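Inactive glucansucrase (Lactobacillus reuteri, PDB 5JBD) belongs to glycoside hydrolase family 70, is built around a TIM-type (beta/alpha)8 barrel and carries a bound calcium ion. Local coordinates at residues D233-L238 against A284-D289; Y319-H324 against L339-G344; V250-N255 against A290-Q295. One frame throughout, in Å; residues are numbered along the deposited sequence.

The three contacts sample the rim, the wall and the outer helices of a TIM-type barrel. Contact 1, with Glu237 and Asn287 of the calcium site, lies about 12 Å, centre to centre, from contact 2, where the barrel wall closes. Two probable hydrogen bonds tie them: Ala284 N to Glu321 OE1 at 2.8 Å and Asp286 OD2 to His324 ND1 at 2.9 Å. The side chain of Glu321 lies about 4 Å from a bound glycerol and about 11 Å from the calcium. Contact 3, its centre about 14 Å from that of contact 1, shares a continuous stretch with it, residues 284-289 running on into 290-295, so that the two cross along the chain.

Contact 1: residues D233-L238 against A284-D289; sequences DNSPEL and AADNID. With CA (calcium ion), chain C.
Glu237 OE2, which lies 3.1 Å from Asn287 O across the contact, is gripped twice: the calcium ion binds it at 2.3 Å, and a water whose oxygen is 2.8 Å away donates a hydrogen bond to it. The same water accepts from Asp289 N at 2.9 Å, so it spans the two loops beside the metal. Asn287 O is itself a ligand, 2.4 Å from the calcium, and the two oxygens are brought close by the shared cation rather than by a hydrogen bond. Glu237 also gives its backbone O to the metal. The side chain can close this chelate because it bends at chi2 (61°), which carries CD back toward the ion; the other carboxylate oxygen, OE1, accepts from Asn220 N. Asp243, Asn751 and a second water are also ligands. The site thus clasps the loop before strand 242-244 to the one that follows barrel strand 279-282 and leads into helix 291-304. In that second loop a type I turn from Ala284 to Asn287 presents two groups to residues 233-238. At one, Ser235 OG donates to Asp286 O over 2.8 Å, coming from above the carbonyl plane, 40° out of it. At the other, Asn287 ND2 sends a nearly straight bond (166° at the hydrogen) to Pro236 O at 3.0 Å, with the acceptor lying in the amide plane. Pro236 O receives a further, softer approach from Asn287 CA, a C-H...O contact of 3.4 Å, while the proline ring lies alongside the asparagine side chain.

Contact 2: residues Y319-H324 against L339-G344; sequences YNEGYH and LYMDSG
The seam of the barrel, where strand 319-320 meets strand 340-341, is marked by a single backbone bridge between Tyr319 and Leu339. Asn320 N donates to Leu339 O at 3.0 Å, nearly straight at 172°, and beside it the CB atoms of Tyr319 and Leu339 touch. Beyond this point the backbones part and water mediates: one molecule donates to Asn320 O and accepts from Met341 N. The bridge closes the eight-stranded parallel barrel, the chain having passed from one strand to the other through helix 326-333. Met341 points its side chain at residues 320-323. CB packs on Asn320 O at 3.4 Å, the chain lies beside that of Glu321, SD near Glu321 CG, and the bend at chi3 (100°) swings CE over one face of the Tyr323 ring. There the methyl makes a CH-pi contact, 3.7 Å from the ring centroid and offset toward the rim near CZ, with SD farther off and oblique to the ring, a Met-aromatic contact. Tyr323 OH bonds to Gln394 and Asn391. A second water is held by four groups: it donates to Gly322 O and Met341 O, accepts from Ser343 OG at 2.8 Å, and bonds to Tyr340 OH at 3.0 Å.

Contact 3: residues V250-N255 against A290-Q295; sequences VVQAEN and ADVLDQ
Gln252 reaches from helix 249-263 to Gln295 and Asp291 on helix 291-304, the helix that follows barrel strand 279-282; the axes of segments 250-255 and 291-295 pass 10.3 Å apart and cross at -39°. Taken from its root, the chain starts with CB, 3.5 Å from Gln295 OE1. CG, set anti to the carbonyl carbon (chi1 -68°), passes the same oxygen at 3.6 Å. Beyond CG the chain is extended, bringing the amide crosswise against that of Gln295. Its OE1 accepts from Gln295 NE2 at 2.9 Å, the donor standing well above the Gln252 carbonyl plane yet keeping the bond close to its own amide plane. NE2 turns the other way and donates to Asp291 OD2 at 3.1 Å, meeting the anti lone pair of a carboxylate almost perpendicular to the amide. NE2 also bonds to Asn246 O, and Asp291 OD2 to Ser822 OG, so the pair belongs to a wider buried polar network. One turn along from Gln252, Asn255 holds Asn246 OD1 through ND2, and that same nitrogen rests 3.5 Å from the methyl CG1 of Val292.

Contact 1: residues D233-L238 against A284-D289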
loop_
_atom_site.group_PDB
_atom_site.type_symbol
_atom_site.label_atom_id
_atom_site.label_comp_id
_atom_site.label_asym_id
_atom_site.label_seq_id
_atom_site.Cartn_x
_atom_site.Cartn_y
_atom_site.Cartn_z
ATOM N N ASP A 233 -3.715 5.192 20.572
ATOM C CA ASP A 233 -2.879 4.958 19.386
ATOM C C ASP A 233 -2.894 6.114 18.386
ATOM O O ASP A 233 -1.900 6.365 17.698
ATOM C CB ASP A 233 -3.316 3.693 18.651
ATOM C CG ASP A 233 -3.396 2.507 19.553
ATOM O OD1 ASP A 233 -2.340 2.095 20.070
ATOM O OD2 ASP A 233 -4.517 2.008 19.780
ATOM N N ASN A 234 -4.036 6.785 18.284
ATOM C CA ASN A 234 -4.254 7.846 17.310
ATOM C C ASN A 234 -3.857 7.422 15.905
ATOM O O ASN A 234 -3.176 8.176 15.208
ATOM C CB ASN A 234 -3.530 9.128 17.748
ATOM C CG ASN A 234 -4.007 10.356 16.998
ATOM O OD1 ASN A 234 -5.218 10.573 16.828
ATOM N ND2 ASN A 234 -3.061 11.172 16.543
ATOM N N SER A 235 -4.302 6.233 15.486
ATOM C CA SER A 235 -3.987 5.719 14.146
ATOM C C SER A 235 -5.034 6.212 13.131
ATOM O O SER A 235 -6.229 6.044 13.366
ATOM C CB SER A 235 -3.923 4.192 14.144
ATOM O OG SER A 235 -3.262 3.739 12.981
ATOM N N PRO A 236 -4.593 6.819 12.011
ATOM C CA PRO A 236 -5.541 7.520 11.121
ATOM C C PRO A 236 -6.372 6.623 10.211
ATOM O O PRO A 236 -5.918 5.550 9.783
ATOM C CB PRO A 236 -4.623 8.414 10.272
ATOM C CG PRO A 236 -3.338 7.655 10.201
ATOM C CD PRO A 236 -3.196 6.988 11.545
ATOM N N GLU A 237 -7.581 7.082 9.905
ATOM C CA GLU A 237 -8.459 6.386 8.966
ATOM C C GLU A 237 -7.929 6.463 7.531
ATOM O O GLU A 237 -8.055 5.489 6.770
ATOM C CB GLU A 237 -9.869 6.983 9.004
ATOM C CG GLU A 237 -10.902 6.253 8.124
ATOM C CD GLU A 237 -11.082 4.812 8.534
ATOM O OE1 GLU A 237 -11.454 4.609 9.712
ATOM O OE2 GLU A 237 -10.803 3.894 7.721
ATOM N N LEU A 238 -7.355 7.610 7.166
ATOM C CA LEU A 238 -7.039 7.911 5.755
ATOM C C LEU A 238 -5.549 7.819 5.431
ATOM O O LEU A 238 -4.704 8.333 6.183
ATOM C CB LEU A 238 -7.558 9.306 5.404
ATOM C CG LEU A 238 -9.042 9.565 5.699
ATOM C CD1 LEU A 238 -9.430 11.002 5.373
ATOM C CD2 LEU A 238 -9.947 8.601 4.948
ATOM N N ALA A 284 -2.442 -2.423 5.722
ATOM C CA ALA A 284 -3.024 -1.239 6.393
ATOM C C ALA A 284 -3.956 -1.596 7.555
ATOM O O ALA A 284 -5.013 -0.979 7.766
ATOM C CB ALA A 284 -3.747 -0.360 5.358
ATOM N N ALA A 285 -3.568 -2.614 8.317
ATOM C CA ALA A 285 -4.403 -3.097 9.433
ATOM C C ALA A 285 -4.614 -2.058 10.528
ATOM O O ALA A 285 -5.570 -2.196 11.290
ATOM C CB ALA A 285 -3.828 -4.363 10.030
ATOM N N ASP A 286 -3.777 -1.013 10.577
ATOM C CA ASP A 286 -3.975 0.097 11.510
ATOM C C ASP A 286 -4.890 1.206 10.988
ATOM O O ASP A 286 -5.141 2.170 11.708
ATOM C CB ASP A 286 -2.637 0.767 11.933
ATOM C CG ASP A 286 -1.592 -0.223 12.510
ATOM O OD1 ASP A 286 -1.957 -1.347 12.903
ATOM O OD2 ASP A 286 -0.398 0.173 12.575
ATOM N N ASN A 287 -5.359 1.106 9.742
ATOM C CA ASN A 287 -6.062 2.219 9.099
ATOM C C ASN A 287 -7.472 1.848 8.622
ATOM O O ASN A 287 -8.056 2.561 7.821
ATOM C CB ASN A 287 -5.222 2.718 7.928
ATOM C CG ASN A 287 -3.764 2.913 8.304
ATOM O OD1 ASN A 287 -2.923 2.142 7.872
ATOM N ND2 ASN A 287 -3.465 3.921 9.131
ATOM N N ILE A 288 -7.992 0.740 9.146
ATOM C CA ILE A 288 -9.304 0.216 8.805
ATOM C C ILE A 288 -10.041 -0.091 10.113
ATOM O O ILE A 288 -9.410 -0.449 11.097
ATOM C CB ILE A 288 -9.201 -1.043 7.913
ATOM C CG1 ILE A 288 -8.433 -2.182 8.616
ATOM C CG2 ILE A 288 -8.531 -0.700 6.588
ATOM C CD1 ILE A 288 -8.076 -3.360 7.721
ATOM N N ASP A 289 -11.357 0.058 10.113
ATOM C CA ASP A 289 -12.201 -0.338 11.243
ATOM C C ASP A 289 -11.777 -1.737 11.707
ATOM O O ASP A 289 -11.785 -2.692 10.926
ATOM C CB ASP A 289 -13.684 -0.296 10.852
ATOM C CG ASP A 289 -14.626 -0.429 12.047
ATOM O OD1 ASP A 289 -14.378 -1.268 12.932
ATOM O OD2 ASP A 289 -15.646 0.291 12.091
HETATM CA CA CA C . -9.246 3.639 6.036
HETATM O O HOH W 1 -12.557 1.706 8.067
HETATM O O HOH W 2 -10.604 1.977 4.941
#

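Contact 2: residues Y319-H324 against L339-G344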
loop_
_atom_site.group_PDB
_atom_site.type_symbol
_atom_site.label_atom_id
_atom_site.label_comp_id
_atom_site.label_asym_id
_atom_site.label_seq_id
_atom_site.Cartn_x
_atom_site.Cartn_y
_atom_site.Cartn_z
ATOM N N TYR A 319 -1.066 -12.458 9.164
ATOM C CA TYR A 319 -0.202 -11.459 9.794
ATOM C C TYR A 319 -0.539 -10.053 9.323
ATOM O O TYR A 319 -0.741 -9.831 8.103
ATOM C CB TYR A 319 1.291 -11.787 9.570
ATOM C CG TYR A 319 1.687 -12.391 8.220
ATOM C CD1 TYR A 319 1.574 -13.767 7.986
ATOM C CD2 TYR A 319 2.266 -11.608 7.215
ATOM C CE1 TYR A 319 1.949 -14.336 6.768
ATOM C CE2 TYR A 319 2.648 -12.171 5.998
ATOM C CZ TYR A 319 2.493 -13.541 5.781
ATOM O OH TYR A 319 2.887 -14.118 4.580
ATOM N N ASN A 320 -0.606 -9.120 10.276
ATOM C CA ASN A 320 -1.114 -7.764 10.037
ATOM C C ASN A 320 0.002 -6.775 9.873
ATOM O O ASN A 320 0.873 -6.700 10.726
ATOM C CB ASN A 320 -1.998 -7.296 11.206
ATOM C CG ASN A 320 -3.297 -8.073 11.318
ATOM O OD1 ASN A 320 -3.634 -8.861 10.442
ATOM N ND2 ASN A 320 -4.016 -7.876 12.424
ATOM N N GLU A 321 -0.045 -5.979 8.800
ATOM C CA GLU A 321 0.938 -4.924 8.594
ATOM C C GLU A 321 0.568 -3.727 9.434
ATOM O O GLU A 321 -0.527 -3.208 9.320
ATOM C CB GLU A 321 1.000 -4.472 7.144
ATOM C CG GLU A 321 2.040 -3.371 6.886
ATOM C CD GLU A 321 1.545 -2.203 6.059
ATOM O OE1 GLU A 321 0.345 -2.126 5.714
ATOM O OE2 GLU A 321 2.371 -1.346 5.732
ATOM N N GLY A 322 1.509 -3.267 10.251
ATOM C CA GLY A 322 1.316 -2.022 10.987
ATOM C C GLY A 322 2.553 -1.545 11.718
ATOM O O GLY A 322 3.417 -2.340 12.051
ATOM N N TYR A 323 2.610 -0.236 11.953
ATOM C CA TYR A 323 3.742 0.451 12.564
ATOM C C TYR A 323 3.365 1.067 13.939
ATOM O O TYR A 323 4.137 1.844 14.508
ATOM C CB TYR A 323 4.283 1.518 11.590
ATOM C CG TYR A 323 4.936 0.910 10.350
ATOM C CD1 TYR A 323 4.183 0.600 9.219
ATOM C CD2 TYR A 323 6.303 0.626 10.315
ATOM C CE1 TYR A 323 4.778 0.037 8.085
ATOM C CE2 TYR A 323 6.903 0.062 9.187
ATOM C CZ TYR A 323 6.132 -0.242 8.079
ATOM O OH TYR A 323 6.720 -0.814 6.961
ATOM N N HIS A 324 2.202 0.681 14.478
ATOM C CA HIS A 324 1.736 1.117 15.801
ATOM C C HIS A 324 1.830 -0.026 16.813
ATOM O O HIS A 324 1.113 -1.025 16.698
ATOM C CB HIS A 324 0.288 1.571 15.729
ATOM C CG HIS A 324 0.095 2.843 14.970
ATOM N ND1 HIS A 324 0.012 2.880 13.596
ATOM C CD2 HIS A 324 -0.024 4.125 15.393
ATOM C CE1 HIS A 324 -0.145 4.129 13.204
ATOM N NE2 HIS A 324 -0.176 4.904 14.273
ATOM N N LEU A 339 -0.884 -12.342 13.500
ATOM C CA LEU A 339 0.388 -11.891 14.065
ATOM C C LEU A 339 0.519 -10.367 14.063
ATOM O O LEU A 339 0.097 -9.695 13.116
ATOM C CB LEU A 339 1.574 -12.464 13.302
ATOM C CG LEU A 339 1.636 -13.979 13.123
ATOM C CD1 LEU A 339 2.961 -14.361 12.475
ATOM C CD2 LEU A 339 1.448 -14.686 14.454
ATOM N N TYR A 340 1.107 -9.853 15.134
ATOM C CA TYR A 340 1.485 -8.441 15.278
ATOM C C TYR A 340 2.800 -8.166 14.518
ATOM O O TYR A 340 3.740 -8.956 14.621
ATOM C CB TYR A 340 1.656 -8.091 16.795
ATOM C CG TYR A 340 2.422 -6.817 17.015
ATOM C CD1 TYR A 340 1.836 -5.593 16.746
ATOM C CD2 TYR A 340 3.748 -6.828 17.471
ATOM C CE1 TYR A 340 2.546 -4.409 16.889
ATOM C CE2 TYR A 340 4.459 -5.645 17.640
ATOM C CZ TYR A 340 3.857 -4.438 17.329
ATOM O OH TYR A 340 4.550 -3.248 17.454
ATOM N N MET A 341 2.900 -7.047 13.793
ATOM C CA MET A 341 4.171 -6.689 13.107
ATOM C C MET A 341 5.103 -5.923 14.044
ATOM O O MET A 341 4.804 -4.798 14.453
ATOM C CB MET A 341 3.919 -5.857 11.837
ATOM C CG MET A 341 5.151 -5.707 10.955
ATOM S SD MET A 341 4.826 -5.083 9.289
ATOM C CE MET A 341 5.258 -3.353 9.463
ATOM N N ASP A 342 6.237 -6.532 14.385
ATOM C CA ASP A 342 7.204 -5.931 15.320
ATOM C C ASP A 342 8.095 -4.901 14.610
ATOM O O ASP A 342 9.288 -5.133 14.372
ATOM C CB ASP A 342 8.032 -7.037 16.007
ATOM C CG ASP A 342 8.937 -6.516 17.114
ATOM O OD1 ASP A 342 8.759 -5.379 17.627
ATOM O OD2 ASP A 342 9.832 -7.271 17.505
ATOM N N SER A 343 7.503 -3.751 14.290
ATOM C CA SER A 343 8.233 -2.685 13.615
ATOM C C SER A 343 9.368 -2.128 14.475
ATOM O O SER A 343 10.378 -1.657 13.940
ATOM C CB SER A 343 7.282 -1.561 13.159
ATOM O OG SER A 343 6.714 -0.849 14.234
ATOM N N GLY A 344 9.191 -2.166 15.805
ATOM C CA GLY A 344 10.222 -1.770 16.742
ATOM C C GLY A 344 11.558 -2.437 16.479
ATOM O O GLY A 344 12.588 -1.778 16.514
HETATM O O HOH W 3 0.563 -5.242 13.442
HETATM O O HOH W 4 4.239 -2.032 14.779
#

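Contact 3: residues V250-N255 against A290-Q295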
loop_
_atom_site.group_PDB
_atom_site.type_symbol
_atom_site.label_atom_id
_atom_site.label_comp_id
_atom_site.label_asym_id
_atom_site.label_seq_id
_atom_site.Cartn_x
_atom_site.Cartn_y
_atom_site.Cartn_z
ATOM N N VAL A 250 -22.719 -3.741 5.285
ATOM C CA VAL A 250 -22.727 -4.339 3.933
ATOM C C VAL A 250 -21.298 -4.533 3.412
ATOM O O VAL A 250 -20.979 -5.574 2.823
ATOM C CB VAL A 250 -23.606 -3.534 2.929
ATOM C CG1 VAL A 250 -23.537 -4.147 1.533
ATOM C CG2 VAL A 250 -25.065 -3.479 3.398
ATOM N N VAL A 251 -20.438 -3.546 3.640
ATOM C CA VAL A 251 -19.028 -3.663 3.287
ATOM C C VAL A 251 -18.371 -4.793 4.099
ATOM O O VAL A 251 -17.554 -5.566 3.564
ATOM C CB VAL A 251 -18.277 -2.326 3.470
ATOM C CG1 VAL A 251 -16.776 -2.490 3.210
ATOM C CG2 VAL A 251 -18.845 -1.283 2.517
ATOM N N GLN A 252 -18.739 -4.911 5.371
ATOM C CA GLN A 252 -18.141 -5.946 6.234
ATOM C C GLN A 252 -18.492 -7.336 5.709
ATOM O O GLN A 252 -17.625 -8.209 5.668
ATOM C CB GLN A 252 -18.564 -5.768 7.691
ATOM C CG GLN A 252 -17.968 -4.516 8.317
ATOM C CD GLN A 252 -18.337 -4.323 9.773
ATOM O OE1 GLN A 252 -19.150 -5.055 10.342
ATOM N NE2 GLN A 252 -17.722 -3.326 10.395
ATOM N N ALA A 253 -19.745 -7.522 5.261
ATOM C CA ALA A 253 -20.139 -8.775 4.624
ATOM C C ALA A 253 -19.378 -9.005 3.313
ATOM O O ALA A 253 -18.931 -10.121 3.046
ATOM C CB ALA A 253 -21.648 -8.819 4.398
ATOM N N GLU A 254 -19.205 -7.960 2.507
ATOM C CA GLU A 254 -18.414 -8.076 1.265
ATOM C C GLU A 254 -16.944 -8.489 1.498
ATOM O O GLU A 254 -16.383 -9.251 0.702
ATOM C CB GLU A 254 -18.530 -6.795 0.401
ATOM C CG GLU A 254 -17.596 -6.679 -0.813
ATOM C CD GLU A 254 -17.678 -7.828 -1.812
ATOM O OE1 GLU A 254 -18.667 -8.597 -1.807
ATOM O OE2 GLU A 254 -16.729 -7.959 -2.625
ATOM N N ASN A 255 -16.326 -8.023 2.581
ATOM C CA ASN A 255 -14.948 -8.461 2.914
ATOM C C ASN A 255 -14.885 -9.970 3.176
ATOM O O ASN A 255 -13.942 -10.643 2.722
ATOM C CB ASN A 255 -14.385 -7.699 4.122
ATOM C CG ASN A 255 -14.160 -6.229 3.835
ATOM O OD1 ASN A 255 -13.867 -5.827 2.695
ATOM N ND2 ASN A 255 -14.294 -5.413 4.874
ATOM N N ALA A 290 -11.347 -1.840 12.971
ATOM C CA ALA A 290 -10.806 -3.104 13.496
ATOM C C ALA A 290 -11.806 -4.254 13.545
ATOM O O ALA A 290 -11.386 -5.408 13.689
ATOM C CB ALA A 290 -10.164 -2.900 14.873
ATOM N N ASP A 291 -13.109 -3.965 13.411
ATOM C CA ASP A 291 -14.120 -5.013 13.231
ATOM C C ASP A 291 -13.710 -6.030 12.177
ATOM O O ASP A 291 -13.990 -7.220 12.331
ATOM C CB ASP A 291 -15.458 -4.436 12.767
ATOM C CG ASP A 291 -16.126 -3.542 13.778
ATOM O OD1 ASP A 291 -15.717 -3.486 14.964
ATOM O OD2 ASP A 291 -17.100 -2.868 13.364
ATOM N N VAL A 292 -13.074 -5.568 11.092
ATOM C CA VAL A 292 -12.759 -6.464 9.973
ATOM C C VAL A 292 -11.663 -7.470 10.327
ATOM O O VAL A 292 -11.609 -8.550 9.748
ATOM C CB VAL A 292 -12.423 -5.719 8.662
ATOM C CG1 VAL A 292 -13.545 -4.759 8.281
ATOM C CG2 VAL A 292 -11.073 -5.008 8.734
ATOM N N LEU A 293 -10.824 -7.139 11.305
ATOM C CA LEU A 293 -9.836 -8.097 11.815
ATOM C C LEU A 293 -10.510 -9.175 12.668
ATOM O O LEU A 293 -10.179 -10.345 12.542
ATOM C CB LEU A 293 -8.730 -7.379 12.589
ATOM C CG LEU A 293 -8.037 -6.204 11.886
ATOM C CD1 LEU A 293 -7.086 -5.511 12.846
ATOM C CD2 LEU A 293 -7.290 -6.671 10.649
ATOM N N ASP A 294 -11.470 -8.788 13.506
ATOM C CA ASP A 294 -12.297 -9.754 14.245
ATOM C C ASP A 294 -13.013 -10.707 13.286
ATOM O O ASP A 294 -13.015 -11.916 13.473
ATOM C CB ASP A 294 -13.361 -9.040 15.092
ATOM C CG ASP A 294 -12.791 -8.317 16.301
ATOM O OD1 ASP A 294 -11.698 -8.672 16.796
ATOM O OD2 ASP A 294 -13.463 -7.390 16.793
ATOM N N GLN A 295 -13.619 -10.128 12.253
ATOM C CA GLN A 295 -14.465 -10.880 11.303
ATOM C C GLN A 295 -13.661 -11.833 10.439
ATOM O O GLN A 295 -14.091 -12.966 10.207
ATOM C CB GLN A 295 -15.286 -9.896 10.461
ATOM C CG GLN A 295 -16.349 -9.227 11.329
ATOM C CD GLN A 295 -16.837 -7.882 10.837
ATOM O OE1 GLN A 295 -16.294 -7.293 9.889
ATOM N NE2 GLN A 295 -17.853 -7.362 11.526
HETATM O O HOH W 5 -15.490 -7.847 7.355
#